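Local coordinates for SusD superfamily protein (Bacteroides fragilis, PDB 3L22) that belongs to the SusD family, probably helps capture glycans at the bacterial outer membrane, and binds zinc ions, at residues S266-Y271 with K318-P323; I32-T37 with N259-Q264; N71-I76 with D421-W426. All coordinates share one frame; numbering follows the deposited sequence.

Contact 1. Residues S266-Y271 with K318-P323; sequences SLAEYY and KLQWVP
K318 lays its long side chain beside S266 and finishes at E269, where NZ lies 2.8 Å from OE1 in a hydrogen-bonded salt bridge. The ammonium comes down on this oxygen from well above the carboxylate plane, 51° out of it. That leaves the anti side of OE1 to S266, which gives it two more bonds: the S266 backbone N donates at 3.1 Å to E269 OE1, and S266 OG donates at 2.7 Å to the same oxygen through the anti lone pair. Three donors thus grip E269 OE1, which fixes the carboxylate and probably stabilises its negative charge. In the reverse direction S266 OG accepts from E269 N at 3.2 Å. The two bonds given by the backbone nitrogens make a capping box, with S266 as the N-cap of helix 267-271; the bond from OG to OE1 is an addition to it. S266 OG sits between its own backbone N and carbonyl carbon (chi1 67°), and from there it can donate to OE1 and accept from E269 N.

The rest is van der Waals packing. The aliphatic chain of K318 runs past S266, its CD 3.5 Å from S266 OG. A268 CB lies 4.0 Å from Q320 OE1; the amide of Q320 is held by Y240 and D314. The apolar pair is L267 and V322, which cross obliquely and meet through single methyls, CD2 to CG2, at 3.9 Å.

The contact ties the short helix 267-271 to the start of strand 322-326, which pairs antiparallel with strand 249-253. Helix 44-52 packs against both segments, touching Y270, Y271 and V322.

Contact 2. Residues I32-T37 with N259-Q264; sequences IKNTGT and NIPNTQ
K33 and N34 reach together for N259, and this end of the contact is the close-packed one. The N34 amide is spread between two carbonyls: ND2 donates to N259 O at 3.0 Å and, within its own loop, to T35 O at 2.8 Å, both acceptors lying almost in the amide plane and both bonds nearly straight (165° and 175°). The other end of the same amide, OD1, takes a bond from K33 NZ at 2.8 Å, so the group is held at both heteroatoms and cannot readily flip. The K33 chain leaves with CG anti to the backbone N (chi1 -178°) and bends in its outer half, crossing N259 at about a right angle; its NZ makes a weak bond to N259 OD1 at 3.0 Å. That oxygen has a stronger partner in A256 N. Beside these polar groups P261 lays its ring carbon CG 3.8 Å from N34 OD1.

Toward G36 and T37 the packing thins and the residues become exposed. T35 OG1 accepts from T37 N, an ST turn. One direct bond crosses here, from N262 ND2 to G36 O at 2.8 Å, arriving in the plane of the carbonyl. A water 2.8 Å from T35 O accepts from N262 N and links the two. N262 OD1, meanwhile, turns back to its own segment, taking bonds from T263 N and T263 OG1.

The contact joins the C-terminal end of helix 18-33 to the loop running from strand 249-253 to helix 267-271. The buried I32 packs against helices 79-103 and 113-131.

Contact 3. Residues N71-I76 with D421-W426; sequences NMNVGI and DEKYTW
K423 and V74 bury the most surface here, with M72 next. The K423 chain drapes over the 71-76 backbone: CB lies 3.2 Å from M72 O, and NZ goes on to donate to V74 O at 3.1 Å. This ammonium stands above the V74 carbonyl plane, 56° out of it. The same V74 O also accepts from a water, 2.7 Å away, that donates its other proton to T425 O and so bridges the two loops.

The V74 side chain lies over one face of the W426 indole. Its CG1 sits 3.9 Å from the centroid of the five-membered ring, only 2° off the normal, a CH-pi contact, while CG2 comes within 3.5 Å of W426 NE1.

M72, a selenomethionine just past helix 67-70, has positive phi in a Schellman motif. Its chain folds at chi2 and chi3, and M72 CE ends 3.8 Å from K423 O.

Helices 44-52 and 79-103 also touch the W426 side chain. V74 O is thus the acceptor that the K423 ammonium and the bridging water share, a carbonyl of a buried residue satisfied from the other segment, while the V74 side chain covers one face of W426.

How the contacts relate
Contacts 1 and 2 are neighbours in space, their centres 11 Å apart, and they are joined by polar contacts: K318 NZ of contact 1 probably bonds to P261 O of contact 2 at 2.9 Å, and E269 OE2 likewise accepts from Q264 N. These bonds probably fasten the loop 259-264 both to helix 267-271 and to the 318-323 segment. Contact 3 stands apart, about 25 Å from either by centres, and encloses contact 1 along the chain while crossing contact 2. None of the residues in these contacts is a known zinc ligand: the K33 side chain is about 11 Å from that of H197, which is one, and the Y424 side chain about 8 Å from a bound zinc ion.

Contact 1. Residues S266-Y271 with K318-P323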
loop_
_atom_site.group_PDB
_atom_site.type_symbol
_atom_site.label_atom_id
_atom_site.label_comp_id
_atom_site.label_asym_id
_atom_site.label_seq_id
_atom_site.Cartn_x
_atom_site.Cartn_y
_atom_site.Cartn_z
ATOM N N SER A 266 -15.381 -4.645 -0.656
ATOM C CA SER A 266 -14.331 -5.343 -1.367
ATOM C C SER A 266 -13.866 -4.553 -2.580
ATOM O O SER A 266 -14.617 -3.749 -3.141
ATOM C CB SER A 266 -14.796 -6.715 -1.866
ATOM O OG SER A 266 -15.787 -6.577 -2.867
ATOM N N LEU A 267 -12.632 -4.811 -2.989
ATOM C CA LEU A 267 -12.096 -4.272 -4.227
ATOM C C LEU A 267 -13.009 -4.513 -5.438
ATOM O O LEU A 267 -13.345 -3.561 -6.178
ATOM C CB LEU A 267 -10.719 -4.875 -4.503
ATOM C CG LEU A 267 -9.512 -4.134 -3.929
ATOM C CD1 LEU A 267 -9.653 -3.682 -2.506
ATOM C CD2 LEU A 267 -8.233 -4.949 -4.194
ATOM N N ALA A 268 -13.426 -5.759 -5.630
ATOM C CA ALA A 268 -14.239 -6.107 -6.787
ATOM C C ALA A 268 -15.550 -5.350 -6.846
ATOM O O ALA A 268 -16.017 -4.981 -7.927
ATOM C CB ALA A 268 -14.479 -7.664 -6.871
ATOM N N GLU A 269 -16.120 -5.076 -5.682
ATOM C CA GLU A 269 -17.367 -4.335 -5.627
ATOM C C GLU A 269 -17.216 -2.882 -6.104
ATOM O O GLU A 269 -18.193 -2.290 -6.565
ATOM C CB GLU A 269 -17.948 -4.369 -4.219
ATOM C CG GLU A 269 -18.588 -5.705 -3.917
ATOM C CD GLU A 269 -18.981 -5.811 -2.477
ATOM O OE1 GLU A 269 -18.084 -5.889 -1.606
ATOM O OE2 GLU A 269 -20.193 -5.734 -2.226
ATOM N N TYR A 270 -16.004 -2.347 -6.044
ATOM C CA TYR A 270 -15.741 -0.971 -6.483
ATOM C C TYR A 270 -15.484 -0.826 -7.991
ATOM O O TYR A 270 -15.617 0.273 -8.529
ATOM C CB TYR A 270 -14.589 -0.363 -5.624
ATOM C CG TYR A 270 -15.102 0.234 -4.354
ATOM C CD1 TYR A 270 -15.659 -0.566 -3.384
ATOM C CD2 TYR A 270 -15.050 1.594 -4.115
ATOM C CE1 TYR A 270 -16.152 -0.047 -2.224
ATOM C CE2 TYR A 270 -15.543 2.125 -2.932
ATOM C CZ TYR A 270 -16.081 1.284 -2.004
ATOM O OH TYR A 270 -16.590 1.750 -0.853
ATOM N N TYR A 271 -15.126 -1.925 -8.665
ATOM C CA TYR A 271 -14.716 -1.906 -10.066
ATOM C C TYR A 271 -15.637 -2.669 -11.022
ATOM O O TYR A 271 -15.698 -2.315 -12.192
ATOM C CB TYR A 271 -13.306 -2.504 -10.216
ATOM C CG TYR A 271 -12.221 -1.658 -9.561
ATOM C CD1 TYR A 271 -11.831 -0.461 -10.122
ATOM C CD2 TYR A 271 -11.562 -2.091 -8.413
ATOM C CE1 TYR A 271 -10.845 0.309 -9.556
ATOM C CE2 TYR A 271 -10.555 -1.330 -7.822
ATOM C CZ TYR A 271 -10.224 -0.115 -8.392
ATOM O OH TYR A 271 -9.261 0.662 -7.827
ATOM N N LYS A 318 -15.739 -12.454 -3.989
ATOM C CA LYS A 318 -14.827 -11.520 -3.361
ATOM C C LYS A 318 -13.496 -12.185 -2.967
ATOM O O LYS A 318 -12.753 -11.663 -2.094
ATOM C CB LYS A 318 -15.463 -10.784 -2.171
ATOM C CG LYS A 318 -16.868 -10.275 -2.394
ATOM C CD LYS A 318 -17.301 -9.329 -1.241
ATOM C CE LYS A 318 -18.824 -9.164 -1.072
ATOM N NZ LYS A 318 -19.125 -8.019 -0.113
ATOM N N LEU A 319 -13.160 -13.298 -3.632
ATOM C CA LEU A 319 -12.025 -14.128 -3.180
ATOM C C LEU A 319 -10.671 -13.636 -3.695
ATOM O O LEU A 319 -9.641 -14.178 -3.314
ATOM C CB LEU A 319 -12.214 -15.582 -3.565
ATOM C CG LEU A 319 -13.271 -16.340 -2.766
ATOM C CD1 LEU A 319 -13.649 -17.642 -3.449
ATOM C CD2 LEU A 319 -12.727 -16.581 -1.334
ATOM N N GLN A 320 -10.646 -12.623 -4.547
ATOM C CA GLN A 320 -9.362 -12.164 -5.073
ATOM C C GLN A 320 -8.509 -11.568 -3.960
ATOM O O GLN A 320 -8.988 -10.741 -3.160
ATOM C CB GLN A 320 -9.540 -11.181 -6.213
ATOM C CG GLN A 320 -10.119 -11.854 -7.463
ATOM C CD GLN A 320 -10.636 -10.864 -8.542
ATOM O OE1 GLN A 320 -11.588 -10.079 -8.321
ATOM N NE2 GLN A 320 -10.037 -10.935 -9.724
ATOM N N TRP A 321 -7.261 -12.007 -3.896
ATOM C CA TRP A 321 -6.303 -11.476 -2.923
ATOM C C TRP A 321 -5.906 -10.026 -3.241
ATOM O O TRP A 321 -5.921 -9.606 -4.406
ATOM C CB TRP A 321 -5.047 -12.333 -2.926
ATOM C CG TRP A 321 -5.206 -13.734 -2.381
ATOM C CD1 TRP A 321 -6.372 -14.456 -2.217
ATOM C CD2 TRP A 321 -4.150 -14.605 -2.012
ATOM N NE1 TRP A 321 -6.094 -15.693 -1.708
ATOM C CE2 TRP A 321 -4.734 -15.817 -1.578
ATOM C CE3 TRP A 321 -2.755 -14.478 -1.980
ATOM C CZ2 TRP A 321 -3.969 -16.908 -1.161
ATOM C CZ3 TRP A 321 -1.999 -15.581 -1.548
ATOM C CH2 TRP A 321 -2.615 -16.758 -1.132
ATOM N N VAL A 322 -5.621 -9.256 -2.187
ATOM C CA VAL A 322 -5.179 -7.896 -2.293
ATOM C C VAL A 322 -3.650 -7.932 -2.316
ATOM O O VAL A 322 -3.019 -8.339 -1.337
ATOM C CB VAL A 322 -5.718 -7.058 -1.128
ATOM C CG1 VAL A 322 -5.230 -5.558 -1.191
ATOM C CG2 VAL A 322 -7.269 -7.160 -1.135
ATOM N N PRO A 323 -3.035 -7.560 -3.453
ATOM C CA PRO A 323 -1.586 -7.555 -3.594
ATOM C C PRO A 323 -0.939 -6.294 -2.992
ATOM O O PRO A 323 -1.205 -5.154 -3.449
ATOM C CB PRO A 323 -1.409 -7.578 -5.103
ATOM C CG PRO A 323 -2.557 -6.793 -5.625
ATOM C CD PRO A 323 -3.697 -7.059 -4.678
#

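Contact 2. Residues I32-T37 with N259-Q264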
loop_
_atom_site.group_PDB
_atom_site.type_symbol
_atom_site.label_atom_id
_atom_site.label_comp_id
_atom_site.label_asym_id
_atom_site.label_seq_id
_atom_site.Cartn_x
_atom_site.Cartn_y
_atom_site.Cartn_z
ATOM N N ILE A 32 -5.370 -6.290 9.866
ATOM C CA ILE A 32 -5.026 -5.247 8.903
ATOM C C ILE A 32 -5.784 -5.372 7.576
ATOM O O ILE A 32 -5.697 -4.455 6.750
ATOM C CB ILE A 32 -3.520 -5.115 8.557
ATOM C CG1 ILE A 32 -2.931 -6.397 8.037
ATOM C CG2 ILE A 32 -2.755 -4.492 9.698
ATOM C CD1 ILE A 32 -1.618 -6.149 7.355
ATOM N N LYS A 33 -6.515 -6.481 7.400
ATOM C CA LYS A 33 -7.272 -6.763 6.173
ATOM C C LYS A 33 -8.729 -6.269 6.299
ATOM O O LYS A 33 -9.100 -5.241 5.689
ATOM C CB LYS A 33 -7.165 -8.258 5.881
ATOM C CG LYS A 33 -7.838 -8.775 4.611
ATOM C CD LYS A 33 -7.778 -10.329 4.518
ATOM C CE LYS A 33 -8.677 -11.126 5.480
ATOM N NZ LYS A 33 -10.156 -11.086 5.117
ATOM N N ASN A 34 -9.558 -6.972 7.093
ATOM C CA ASN A 34 -10.951 -6.541 7.354
ATOM C C ASN A 34 -11.543 -7.307 8.497
ATOM O O ASN A 34 -11.030 -8.352 8.871
ATOM C CB ASN A 34 -11.890 -6.672 6.127
ATOM C CG ASN A 34 -12.014 -8.080 5.626
ATOM O OD1 ASN A 34 -11.215 -8.505 4.789
ATOM N ND2 ASN A 34 -13.044 -8.800 6.087
ATOM N N THR A 35 -12.627 -6.787 9.053
ATOM C CA THR A 35 -13.430 -7.587 9.965
ATOM C C THR A 35 -14.692 -8.035 9.232
ATOM O O THR A 35 -14.846 -7.841 8.003
ATOM C CB THR A 35 -13.788 -6.802 11.185
ATOM O OG1 THR A 35 -14.723 -5.768 10.797
ATOM C CG2 THR A 35 -12.478 -6.267 11.832
ATOM N N GLY A 36 -15.591 -8.657 9.983
ATOM C CA GLY A 36 -16.901 -9.018 9.473
ATOM C C GLY A 36 -17.755 -7.857 9.010
ATOM O O GLY A 36 -18.653 -8.065 8.167
ATOM N N THR A 37 -17.530 -6.663 9.554
ATOM C CA THR A 37 -18.357 -5.497 9.208
ATOM C C THR A 37 -17.619 -4.301 8.639
ATOM O O THR A 37 -18.235 -3.482 8.013
ATOM C CB THR A 37 -19.162 -5.035 10.418
ATOM O OG1 THR A 37 -18.277 -4.933 11.542
ATOM C CG2 THR A 37 -20.325 -6.085 10.763
ATOM N N ASN A 259 -14.293 -15.013 5.479
ATOM C CA ASN A 259 -13.742 -13.749 6.001
ATOM C C ASN A 259 -13.695 -12.631 4.970
ATOM O O ASN A 259 -12.980 -11.657 5.161
ATOM C CB ASN A 259 -12.364 -13.979 6.648
ATOM C CG ASN A 259 -11.247 -14.373 5.621
ATOM O OD1 ASN A 259 -11.180 -13.853 4.508
ATOM N ND2 ASN A 259 -10.361 -15.263 6.034
ATOM N N ILE A 260 -14.439 -12.788 3.869
ATOM C CA ILE A 260 -14.512 -11.741 2.843
ATOM C C ILE A 260 -15.136 -10.440 3.403
ATOM O O ILE A 260 -15.881 -10.486 4.395
ATOM C CB ILE A 260 -15.262 -12.196 1.579
ATOM C CG1 ILE A 260 -16.643 -12.811 1.941
ATOM C CG2 ILE A 260 -14.389 -13.160 0.755
ATOM C CD1 ILE A 260 -17.661 -12.864 0.829
ATOM N N PRO A 261 -14.867 -9.292 2.762
ATOM C CA PRO A 261 -15.475 -8.068 3.256
ATOM C C PRO A 261 -16.986 -8.037 3.053
ATOM O O PRO A 261 -17.526 -8.696 2.181
ATOM C CB PRO A 261 -14.798 -6.971 2.428
ATOM C CG PRO A 261 -13.504 -7.567 1.896
ATOM C CD PRO A 261 -13.925 -9.018 1.661
ATOM N N ASN A 262 -17.658 -7.257 3.881
ATOM C CA ASN A 262 -19.113 -7.114 3.816
ATOM C C ASN A 262 -19.535 -6.179 2.637
ATOM O O ASN A 262 -18.698 -5.778 1.791
ATOM C CB ASN A 262 -19.588 -6.604 5.181
ATOM C CG ASN A 262 -20.956 -7.133 5.576
ATOM O OD1 ASN A 262 -21.880 -7.140 4.776
ATOM N ND2 ASN A 262 -21.090 -7.569 6.827
ATOM N N THR A 263 -20.823 -5.832 2.574
ATOM C CA THR A 263 -21.390 -5.090 1.444
ATOM C C THR A 263 -20.644 -3.840 1.109
ATOM O O THR A 263 -20.401 -3.023 1.984
ATOM C CB THR A 263 -22.827 -4.714 1.706
ATOM O OG1 THR A 263 -23.440 -5.877 2.209
ATOM C CG2 THR A 263 -23.529 -4.314 0.439
ATOM N N GLN A 264 -20.273 -3.748 -0.171
ATOM C CA GLN A 264 -19.528 -2.628 -0.717
ATOM C C GLN A 264 -18.264 -2.300 0.047
ATOM O O GLN A 264 -17.990 -1.163 0.313
ATOM C CB GLN A 264 -20.431 -1.408 -0.864
ATOM C CG GLN A 264 -21.448 -1.630 -1.938
ATOM C CD GLN A 264 -22.205 -0.355 -2.287
ATOM O OE1 GLN A 264 -22.657 0.393 -1.393
ATOM N NE2 GLN A 264 -22.344 -0.097 -3.597
HETATM O O HOH W 1 -16.259 -6.230 6.175
#

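Contact 3. Residues N71-I76 with D421-W426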
loop_
_atom_site.group_PDB
_atom_site.type_symbol
_atom_site.label_atom_id
_atom_site.label_comp_id
_atom_site.label_asym_id
_atom_site.label_seq_id
_atom_site.Cartn_x
_atom_site.Cartn_y
_atom_site.Cartn_z
ATOM N N ASN A 71 -12.547 13.194 -4.242
ATOM C CA ASN A 71 -12.661 14.644 -4.366
ATOM C C ASN A 71 -11.777 15.430 -3.412
ATOM O O ASN A 71 -11.835 16.660 -3.389
ATOM C CB ASN A 71 -14.117 15.045 -4.170
ATOM C CG ASN A 71 -14.979 14.715 -5.353
ATOM O OD1 ASN A 71 -14.507 14.606 -6.492
ATOM N ND2 ASN A 71 -16.286 14.611 -5.104
HETATM N N MSE A 72 -10.944 14.745 -2.640
HETATM C CA MSE A 72 -9.987 15.421 -1.751
HETATM C C MSE A 72 -10.752 16.327 -0.786
HETATM O O MSE A 72 -10.409 17.488 -0.583
HETATM C CB MSE A 72 -8.922 16.208 -2.532
HETATM C CG MSE A 72 -8.232 15.422 -3.595
HETATM SE SE MSE A 72 -7.250 13.868 -2.943
HETATM C CE MSE A 72 -5.774 14.784 -2.068
ATOM N N ASN A 73 -11.781 15.749 -0.170
ATOM C CA ASN A 73 -12.699 16.507 0.642
ATOM C C ASN A 73 -13.017 15.798 1.958
ATOM O O ASN A 73 -14.072 16.009 2.507
ATOM C CB ASN A 73 -13.985 16.766 -0.148
ATOM C CG ASN A 73 -14.843 17.860 0.464
ATOM O OD1 ASN A 73 -14.332 18.897 0.867
ATOM N ND2 ASN A 73 -16.151 17.630 0.540
ATOM N N VAL A 74 -12.096 14.995 2.473
ATOM C CA VAL A 74 -12.374 14.190 3.662
ATOM C C VAL A 74 -12.253 15.058 4.912
ATOM O O VAL A 74 -11.256 15.800 5.073
ATOM C CB VAL A 74 -11.450 12.958 3.777
ATOM C CG1 VAL A 74 -11.581 12.345 5.161
ATOM C CG2 VAL A 74 -11.807 11.945 2.676
ATOM N N GLY A 75 -13.296 14.987 5.753
ATOM C CA GLY A 75 -13.396 15.739 7.003
ATOM C C GLY A 75 -13.311 14.838 8.228
ATOM O O GLY A 75 -13.053 13.637 8.117
ATOM N N ILE A 76 -13.530 15.426 9.391
ATOM C CA ILE A 76 -13.361 14.698 10.657
ATOM C C ILE A 76 -14.408 13.614 10.916
ATOM O O ILE A 76 -14.185 12.774 11.789
ATOM C CB ILE A 76 -13.253 15.644 11.879
ATOM C CG1 ILE A 76 -14.566 16.450 12.127
ATOM C CG2 ILE A 76 -12.028 16.605 11.706
ATOM C CD1 ILE A 76 -14.511 17.392 13.398
ATOM N N ASP A 421 -2.255 23.195 0.918
ATOM C CA ASP A 421 -3.700 23.132 1.116
ATOM C C ASP A 421 -4.069 22.196 2.257
ATOM O O ASP A 421 -3.498 21.112 2.396
ATOM C CB ASP A 421 -4.407 22.648 -0.161
ATOM C CG ASP A 421 -4.219 23.591 -1.311
ATOM O OD1 ASP A 421 -4.335 24.825 -1.119
ATOM O OD2 ASP A 421 -3.936 23.108 -2.424
ATOM N N GLU A 422 -5.062 22.602 3.030
ATOM C CA GLU A 422 -5.572 21.790 4.140
ATOM C C GLU A 422 -6.025 20.413 3.685
ATOM O O GLU A 422 -5.713 19.422 4.348
ATOM C CB GLU A 422 -6.723 22.539 4.835
ATOM C CG GLU A 422 -7.537 21.752 5.911
ATOM C CD GLU A 422 -8.835 22.502 6.277
ATOM O OE1 GLU A 422 -8.768 23.477 7.078
ATOM O OE2 GLU A 422 -9.909 22.137 5.726
ATOM N N LYS A 423 -6.710 20.332 2.543
ATOM C CA LYS A 423 -7.211 19.046 2.046
ATOM C C LYS A 423 -6.174 18.143 1.354
ATOM O O LYS A 423 -6.531 17.079 0.814
ATOM C CB LYS A 423 -8.440 19.254 1.142
ATOM C CG LYS A 423 -9.672 19.900 1.835
ATOM C CD LYS A 423 -10.246 19.043 2.945
ATOM C CE LYS A 423 -11.493 19.669 3.638
ATOM N NZ LYS A 423 -11.680 18.846 4.895
ATOM N N TYR A 424 -4.894 18.537 1.372
ATOM C CA TYR A 424 -3.837 17.639 0.931
ATOM C C TYR A 424 -3.793 16.381 1.811
ATOM O O TYR A 424 -3.479 15.273 1.325
ATOM C CB TYR A 424 -2.480 18.331 0.987
ATOM C CG TYR A 424 -1.370 17.668 0.175
ATOM C CD1 TYR A 424 -1.382 17.713 -1.203
ATOM C CD2 TYR A 424 -0.282 17.077 0.781
ATOM C CE1 TYR A 424 -0.374 17.177 -1.945
ATOM C CE2 TYR A 424 0.766 16.528 0.011
ATOM C CZ TYR A 424 0.691 16.562 -1.346
ATOM O OH TYR A 424 1.703 16.048 -2.118
ATOM N N THR A 425 -4.081 16.570 3.097
ATOM C CA THR A 425 -4.058 15.507 4.069
ATOM C C THR A 425 -5.465 15.311 4.645
ATOM O O THR A 425 -6.350 16.140 4.463
ATOM C CB THR A 425 -3.119 15.847 5.215
ATOM O OG1 THR A 425 -3.626 17.003 5.892
ATOM C CG2 THR A 425 -1.674 16.088 4.712
ATOM N N TRP A 426 -5.639 14.183 5.319
ATOM C CA TRP A 426 -6.820 13.908 6.089
ATOM C C TRP A 426 -6.638 14.541 7.479
ATOM O O TRP A 426 -5.531 14.526 8.017
ATOM C CB TRP A 426 -6.970 12.396 6.239
ATOM C CG TRP A 426 -7.563 11.683 5.070
ATOM C CD1 TRP A 426 -7.787 12.172 3.807
ATOM C CD2 TRP A 426 -8.048 10.349 5.074
ATOM N NE1 TRP A 426 -8.384 11.205 3.030
ATOM C CE2 TRP A 426 -8.568 10.083 3.792
ATOM C CE3 TRP A 426 -8.131 9.355 6.053
ATOM C CZ2 TRP A 426 -9.121 8.843 3.450
ATOM C CZ3 TRP A 426 -8.699 8.101 5.700
ATOM C CH2 TRP A 426 -9.181 7.875 4.429
HETATM O O HOH W 2 -9.077 15.656 3.542
#